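Local coordinates for penicillin-binding protein (Bacillus halodurans, PDB 3TG9), which probably binds penicillin-like beta-lactam compounds, as a membrane-associated member of the beta-lactamase family, at residues D114-W119 with S212-L217; N179-A184 with S189-F194. One frame throughout, in Å; residues are numbered along the deposited sequence.

How the contacts relate
Contact 1 is a polar bridge at the surface. Contact 2 is buried aromatic packing. Their centres lie about 24 Å apart, and the centre of the chain is about 19 Å from contact 1 and 12 Å from contact 2. Along the chain, both segments of contact 2 fall between the two segments of contact 1. The contacts meet at one end: Phe194 CD2 lies 3.6 Å from Leu217 O, and its CE1 is 3.8 Å from Asn216 OD1. Contact 2 also packs on Phe60 in helix 58-70. A probable SxxK motif, Ser55 to Lys58, runs into the start of that helix, consistent with a penicillin-binding active site.

Contact 1: D114-W119 with S212-L217; sequences DFEDLW and SWKTNL
A surface salt bridge between Glu116 and Lys214 joins a turn of the long loop before helix 155-168 to the beta hairpin of strands 205-207 and 213-215. The two side chains reach toward each other from opposite directions. They span a wide gap, since Glu116 CA and Lys214 CA are 12.5 Å apart. Both chains are extended beyond CG. On the lysine, CG sits between the backbone N and the carbonyl carbon (chi1 73°), and from there the straight chain carries the ammonium group across to the carboxylate.

Lys214 NZ makes its main bond to Glu116 OE2, at 2.9 Å, on the syn lone pair. It also makes a weak bond to Glu116 OE1, at 3.3 Å. The ammonium group therefore holds the carboxylate unequally through its two oxygens. Lys214 CE follows behind, 3.7 Å from Glu116 OE1. The base of Glu116 is set by a tight turn, in which Trp119 N bonds to Glu116 O at 3.0 Å.

The second subunit lies close by. Its Asp195 packs on Lys214, and its Tyr125 OH bonds to Trp119 O, so the bridge sits beside the dimer interface. Within the chain, Glu116 rests on Ser219 in the loop beyond strand 213-215. The hairpin fixes the lysine's backbone, which is hydrogen-bonded to that of Ile206 in strand 205-207, and the Lys214 side chain also touches that residue.

Contact 2: N179-A184 with S189-F194; sequences NVFQRA and SGYFAF
Phe181, Ser189 and Tyr191 carry this contact, in which the C-terminal end of helix 172-182 packs against the loop that follows it. The chain turns back at once, with only four residues between the segments, in the helical part of a beta-lactamase-family fold. Phe181 is the centre. Its CG lies anti to the carbonyl carbon (chi1 -63°), which turns the ring off the helix toward the loop.

Ser189 comes over one face of that ring. Its CB stands 4.0 Å from the Phe181 ring centroid and 14° off the ring normal, a CH-pi contact. The hydroxyl lies farther from the ring than CB does. Ser189 OG is hydrogen-bonded to Asp236 OD2, in helix 234-245, so the polar end of the serine is satisfied while its methylene packs on the phenylalanine.

Tyr191 meets the same ring rim to rim. The centroids are 5.8 Å apart and the planes are 17° from parallel, but neither ring lies over the other. Phe181 CE2 lies 3.7 Å from Tyr191 CE2. Phe181 CZ is close behind. The two side chains cross at about a right angle even though their rings are nearly parallel. Both also touch Phe60 of helix 58-70, whose ring stands steeply to that of Phe181. The tyrosine backbone is held as well, because Tyr191 N bonds to Glu177 OE2 of helix 172-182.

No hydrogen bond links the two segments. Backbone atoms of the loop line the ring instead: Phe181 CE2 is 3.7 Å from Gly190 N, and Phe181 CD2 is 3.7 Å from Ser189 O.

Contact 1: D114-W119 with S212-L217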
loop_
_atom_site.group_PDB
_atom_site.type_symbol
_atom_site.label_atom_id
_atom_site.label_comp_id
_atom_site.label_asym_id
_atom_site.label_seq_id
_atom_site.Cartn_x
_atom_site.Cartn_y
_atom_site.Cartn_z
ATOM N N ASP B 114 -16.507 -10.927 1.622
ATOM C CA ASP B 114 -15.815 -10.140 0.604
ATOM C C ASP B 114 -15.288 -8.818 1.176
ATOM O O ASP B 114 -15.646 -7.731 0.706
ATOM C CB ASP B 114 -16.763 -9.881 -0.572
ATOM C CG ASP B 114 -16.040 -9.409 -1.829
ATOM O OD1 ASP B 114 -14.799 -9.212 -1.792
ATOM O OD2 ASP B 114 -16.734 -9.233 -2.858
ATOM N N PHE B 115 -14.436 -8.929 2.195
ATOM C CA PHE B 115 -13.893 -7.773 2.911
ATOM C C PHE B 115 -13.333 -6.725 1.939
ATOM O O PHE B 115 -13.662 -5.535 2.026
ATOM C CB PHE B 115 -12.818 -8.223 3.926
ATOM C CG PHE B 115 -12.556 -7.227 5.033
ATOM C CD1 PHE B 115 -13.501 -7.001 6.025
ATOM C CD2 PHE B 115 -11.361 -6.525 5.090
ATOM C CE1 PHE B 115 -13.264 -6.086 7.051
ATOM C CE2 PHE B 115 -11.119 -5.613 6.113
ATOM C CZ PHE B 115 -12.075 -5.395 7.095
ATOM N N GLU B 116 -12.507 -7.166 0.999
ATOM C CA GLU B 116 -11.912 -6.220 0.068
ATOM C C GLU B 116 -12.957 -5.369 -0.648
ATOM O O GLU B 116 -12.759 -4.167 -0.835
ATOM C CB GLU B 116 -10.995 -6.911 -0.945
ATOM C CG GLU B 116 -10.106 -5.912 -1.699
ATOM C CD GLU B 116 -9.014 -6.573 -2.518
ATOM O OE1 GLU B 116 -8.862 -7.808 -2.441
ATOM O OE2 GLU B 116 -8.300 -5.851 -3.248
ATOM N N ASP B 117 -14.073 -5.980 -1.034
ATOM C CA ASP B 117 -15.089 -5.278 -1.823
ATOM C C ASP B 117 -15.730 -4.079 -1.109
ATOM O O ASP B 117 -16.422 -3.266 -1.737
ATOM C CB ASP B 117 -16.179 -6.243 -2.273
ATOM C CG ASP B 117 -17.089 -5.639 -3.322
ATOM O OD1 ASP B 117 -16.576 -5.252 -4.401
ATOM O OD2 ASP B 117 -18.314 -5.552 -3.069
ATOM N N LEU B 118 -15.501 -3.979 0.198
ATOM C CA LEU B 118 -16.006 -2.861 0.990
ATOM C C LEU B 118 -15.307 -1.565 0.606
ATOM O O LEU B 118 -15.861 -0.472 0.746
ATOM C CB LEU B 118 -15.774 -3.120 2.480
ATOM C CG LEU B 118 -16.718 -4.064 3.225
ATOM C CD1 LEU B 118 -16.753 -5.435 2.574
ATOM C CD2 LEU B 118 -16.286 -4.163 4.673
ATOM N N TRP B 119 -14.077 -1.697 0.132
ATOM C CA TRP B 119 -13.241 -0.537 -0.139
ATOM C C TRP B 119 -13.184 -0.211 -1.613
ATOM O O TRP B 119 -12.330 0.550 -2.053
ATOM C CB TRP B 119 -11.839 -0.799 0.384
ATOM C CG TRP B 119 -11.884 -1.516 1.650
ATOM C CD1 TRP B 119 -11.244 -2.678 1.956
ATOM C CD2 TRP B 119 -12.648 -1.155 2.809
ATOM N NE1 TRP B 119 -11.547 -3.058 3.237
ATOM C CE2 TRP B 119 -12.407 -2.141 3.785
ATOM C CE3 TRP B 119 -13.502 -0.087 3.116
ATOM C CZ2 TRP B 119 -12.997 -2.100 5.052
ATOM C CZ3 TRP B 119 -14.085 -0.047 4.372
ATOM C CH2 TRP B 119 -13.825 -1.047 5.326
ATOM N N SER B 212 -1.571 -15.946 -8.942
ATOM C CA SER B 212 -0.624 -14.929 -8.473
ATOM C C SER B 212 -0.881 -14.488 -7.034
ATOM O O SER B 212 -1.942 -14.775 -6.467
ATOM C CB SER B 212 -0.694 -13.701 -9.375
ATOM O OG SER B 212 -1.947 -13.044 -9.242
ATOM N N TRP B 213 0.090 -13.786 -6.449
ATOM C CA TRP B 213 -0.138 -13.138 -5.160
ATOM C C TRP B 213 -0.163 -11.611 -5.189
ATOM O O TRP B 213 0.234 -10.977 -6.170
ATOM C CB TRP B 213 0.798 -13.656 -4.060
ATOM C CG TRP B 213 2.293 -13.395 -4.168
ATOM C CD1 TRP B 213 3.268 -14.338 -4.342
ATOM C CD2 TRP B 213 2.984 -12.139 -4.015
ATOM N NE1 TRP B 213 4.512 -13.749 -4.342
ATOM C CE2 TRP B 213 4.367 -12.403 -4.139
ATOM C CE3 TRP B 213 2.569 -10.819 -3.804
ATOM C CZ2 TRP B 213 5.335 -11.394 -4.067
ATOM C CZ3 TRP B 213 3.532 -9.820 -3.730
ATOM C CH2 TRP B 213 4.898 -10.111 -3.866
ATOM N N LYS B 214 -0.665 -11.030 -4.109
ATOM C CA LYS B 214 -0.582 -9.594 -3.904
ATOM C C LYS B 214 -0.591 -9.345 -2.411
ATOM O O LYS B 214 -0.956 -10.227 -1.643
ATOM C CB LYS B 214 -1.734 -8.863 -4.599
ATOM C CG LYS B 214 -3.098 -9.023 -3.944
ATOM C CD LYS B 214 -4.168 -8.292 -4.747
ATOM C CE LYS B 214 -5.526 -8.336 -4.046
ATOM N NZ LYS B 214 -6.537 -7.505 -4.767
ATOM N N THR B 215 -0.144 -8.169 -1.990
ATOM C CA THR B 215 -0.192 -7.827 -0.575
ATOM C C THR B 215 -1.533 -7.170 -0.231
ATOM O O THR B 215 -2.265 -6.748 -1.117
ATOM C CB THR B 215 1.004 -6.950 -0.154
ATOM O OG1 THR B 215 1.059 -5.772 -0.971
ATOM C CG2 THR B 215 2.296 -7.731 -0.319
ATOM N N ASN B 216 -1.856 -7.105 1.058
ATOM C CA ASN B 216 -3.191 -6.703 1.486
ATOM C C ASN B 216 -3.348 -5.203 1.751
ATOM O O ASN B 216 -4.301 -4.785 2.404
ATOM C CB ASN B 216 -3.606 -7.506 2.715
ATOM C CG ASN B 216 -2.672 -7.301 3.883
ATOM O OD1 ASN B 216 -1.668 -6.602 3.773
ATOM N ND2 ASN B 216 -3.000 -7.912 5.019
ATOM N N LEU B 217 -2.414 -4.412 1.227
ATOM C CA LEU B 217 -2.346 -2.970 1.470
ATOM C C LEU B 217 -3.625 -2.223 1.147
ATOM O O LEU B 217 -3.910 -1.200 1.756
ATOM C CB LEU B 217 -1.237 -2.343 0.625
ATOM C CG LEU B 217 0.203 -2.330 1.100
ATOM C CD1 LEU B 217 0.707 -3.701 1.469
ATOM C CD2 LEU B 217 1.053 -1.731 -0.024
#

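Contact 2: N179-A184 with S189-F194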
loop_
_atom_site.group_PDB
_atom_site.type_symbol
_atom_site.label_atom_id
_atom_site.label_comp_id
_atom_site.label_asym_id
_atom_site.label_seq_id
_atom_site.Cartn_x
_atom_site.Cartn_y
_atom_site.Cartn_z
ATOM N N ASN B 179 -2.636 1.818 28.095
ATOM C CA ASN B 179 -3.293 1.116 29.191
ATOM C C ASN B 179 -3.337 -0.396 29.048
ATOM O O ASN B 179 -3.726 -1.101 29.983
ATOM C CB ASN B 179 -4.710 1.647 29.370
ATOM C CG ASN B 179 -4.732 3.117 29.692
ATOM O OD1 ASN B 179 -4.352 3.525 30.785
ATOM N ND2 ASN B 179 -5.167 3.926 28.739
ATOM N N VAL B 180 -2.947 -0.906 27.888
ATOM C CA VAL B 180 -2.975 -2.346 27.678
ATOM C C VAL B 180 -1.627 -2.910 27.253
ATOM O O VAL B 180 -1.097 -3.786 27.918
ATOM C CB VAL B 180 -4.058 -2.764 26.671
ATOM C CG1 VAL B 180 -3.982 -4.258 26.416
ATOM C CG2 VAL B 180 -5.434 -2.372 27.186
ATOM N N PHE B 181 -1.067 -2.420 26.152
ATOM C CA PHE B 181 0.240 -2.916 25.730
ATOM C C PHE B 181 1.327 -2.592 26.752
ATOM O O PHE B 181 2.182 -3.426 27.036
ATOM C CB PHE B 181 0.638 -2.371 24.356
ATOM C CG PHE B 181 -0.284 -2.791 23.247
ATOM C CD1 PHE B 181 -1.144 -3.869 23.410
ATOM C CD2 PHE B 181 -0.279 -2.118 22.034
ATOM C CE1 PHE B 181 -2.001 -4.259 22.392
ATOM C CE2 PHE B 181 -1.127 -2.504 21.007
ATOM C CZ PHE B 181 -1.987 -3.572 21.179
ATOM N N GLN B 182 1.287 -1.382 27.299
ATOM C CA GLN B 182 2.355 -0.909 28.168
ATOM C C GLN B 182 2.187 -1.559 29.525
ATOM O O GLN B 182 3.140 -2.073 30.108
ATOM C CB GLN B 182 2.282 0.611 28.320
ATOM C CG GLN B 182 3.588 1.262 28.748
ATOM C CD GLN B 182 4.526 1.511 27.574
ATOM O OE1 GLN B 182 4.763 0.625 26.745
ATOM N NE2 GLN B 182 5.063 2.722 27.499
ATOM N N ARG B 183 0.950 -1.533 30.005
ATOM C CA ARG B 183 0.584 -2.088 31.298
ATOM C C ARG B 183 0.732 -3.611 31.330
ATOM O O ARG B 183 0.540 -4.225 32.375
ATOM C CB ARG B 183 -0.849 -1.670 31.643
ATOM C CG ARG B 183 -1.159 -1.608 33.124
ATOM C CD ARG B 183 -2.514 -0.954 33.371
ATOM N NE ARG B 183 -3.182 -1.517 34.543
ATOM C CZ ARG B 183 -4.360 -1.106 35.008
ATOM N NH1 ARG B 183 -5.003 -0.115 34.398
ATOM N NH2 ARG B 183 -4.899 -1.687 36.082
ATOM N N ALA B 184 1.086 -4.221 30.201
ATOM C CA ALA B 184 1.300 -5.671 30.153
ATOM C C ALA B 184 2.657 -6.060 29.580
ATOM O O ALA B 184 2.904 -7.238 29.309
ATOM C CB ALA B 184 0.187 -6.352 29.364
ATOM N N SER B 189 4.356 -4.012 20.133
ATOM C CA SER B 189 3.004 -4.081 19.586
ATOM C C SER B 189 2.440 -2.696 19.345
ATOM O O SER B 189 2.835 -1.737 20.008
ATOM C CB SER B 189 2.069 -4.835 20.546
ATOM O OG SER B 189 2.391 -6.211 20.585
ATOM N N GLY B 190 1.500 -2.595 18.407
ATOM C CA GLY B 190 0.903 -1.311 18.083
ATOM C C GLY B 190 -0.112 -1.349 16.950
ATOM O O GLY B 190 -0.296 -2.361 16.256
ATOM N N TYR B 191 -0.790 -0.224 16.773
ATOM C CA TYR B 191 -1.721 -0.070 15.675
ATOM C C TYR B 191 -0.976 0.630 14.554
ATOM O O TYR B 191 -1.038 1.851 14.413
ATOM C CB TYR B 191 -2.952 0.708 16.137
ATOM C CG TYR B 191 -3.758 -0.068 17.155
ATOM C CD1 TYR B 191 -4.924 -0.714 16.786
ATOM C CD2 TYR B 191 -3.334 -0.181 18.477
ATOM C CE1 TYR B 191 -5.662 -1.437 17.696
ATOM C CE2 TYR B 191 -4.078 -0.911 19.403
ATOM C CZ TYR B 191 -5.241 -1.535 18.998
ATOM O OH TYR B 191 -5.994 -2.277 19.880
ATOM N N PHE B 192 -0.223 -0.159 13.793
ATOM C CA PHE B 192 0.609 0.370 12.724
ATOM C C PHE B 192 -0.243 0.623 11.490
ATOM O O PHE B 192 -1.224 -0.089 11.247
ATOM C CB PHE B 192 1.740 -0.602 12.362
ATOM C CG PHE B 192 2.571 -1.039 13.531
ATOM C CD1 PHE B 192 2.826 -0.170 14.578
ATOM C CD2 PHE B 192 3.113 -2.316 13.572
ATOM C CE1 PHE B 192 3.594 -0.570 15.655
ATOM C CE2 PHE B 192 3.880 -2.726 14.648
ATOM C CZ PHE B 192 4.122 -1.855 15.689
ATOM N N ALA B 193 0.143 1.635 10.720
ATOM C CA ALA B 193 -0.528 1.963 9.470
ATOM C C ALA B 193 0.345 1.485 8.326
ATOM O O ALA B 193 1.565 1.488 8.439
ATOM C CB ALA B 193 -0.764 3.461 9.367
ATOM N N PHE B 194 -0.286 1.073 7.229
ATOM C CA PHE B 194 0.429 0.475 6.110
ATOM C C PHE B 194 1.472 1.422 5.521
ATOM O O PHE B 194 2.505 0.979 5.016
ATOM C CB PHE B 194 -0.550 0.065 5.001
ATOM C CG PHE B 194 -1.351 -1.174 5.304
ATOM C CD1 PHE B 194 -0.718 -2.362 5.664
ATOM C CD2 PHE B 194 -2.738 -1.160 5.200
ATOM C CE1 PHE B 194 -1.455 -3.500 5.935
ATOM C CE2 PHE B 194 -3.479 -2.295 5.460
ATOM C CZ PHE B 194 -2.841 -3.470 5.830
#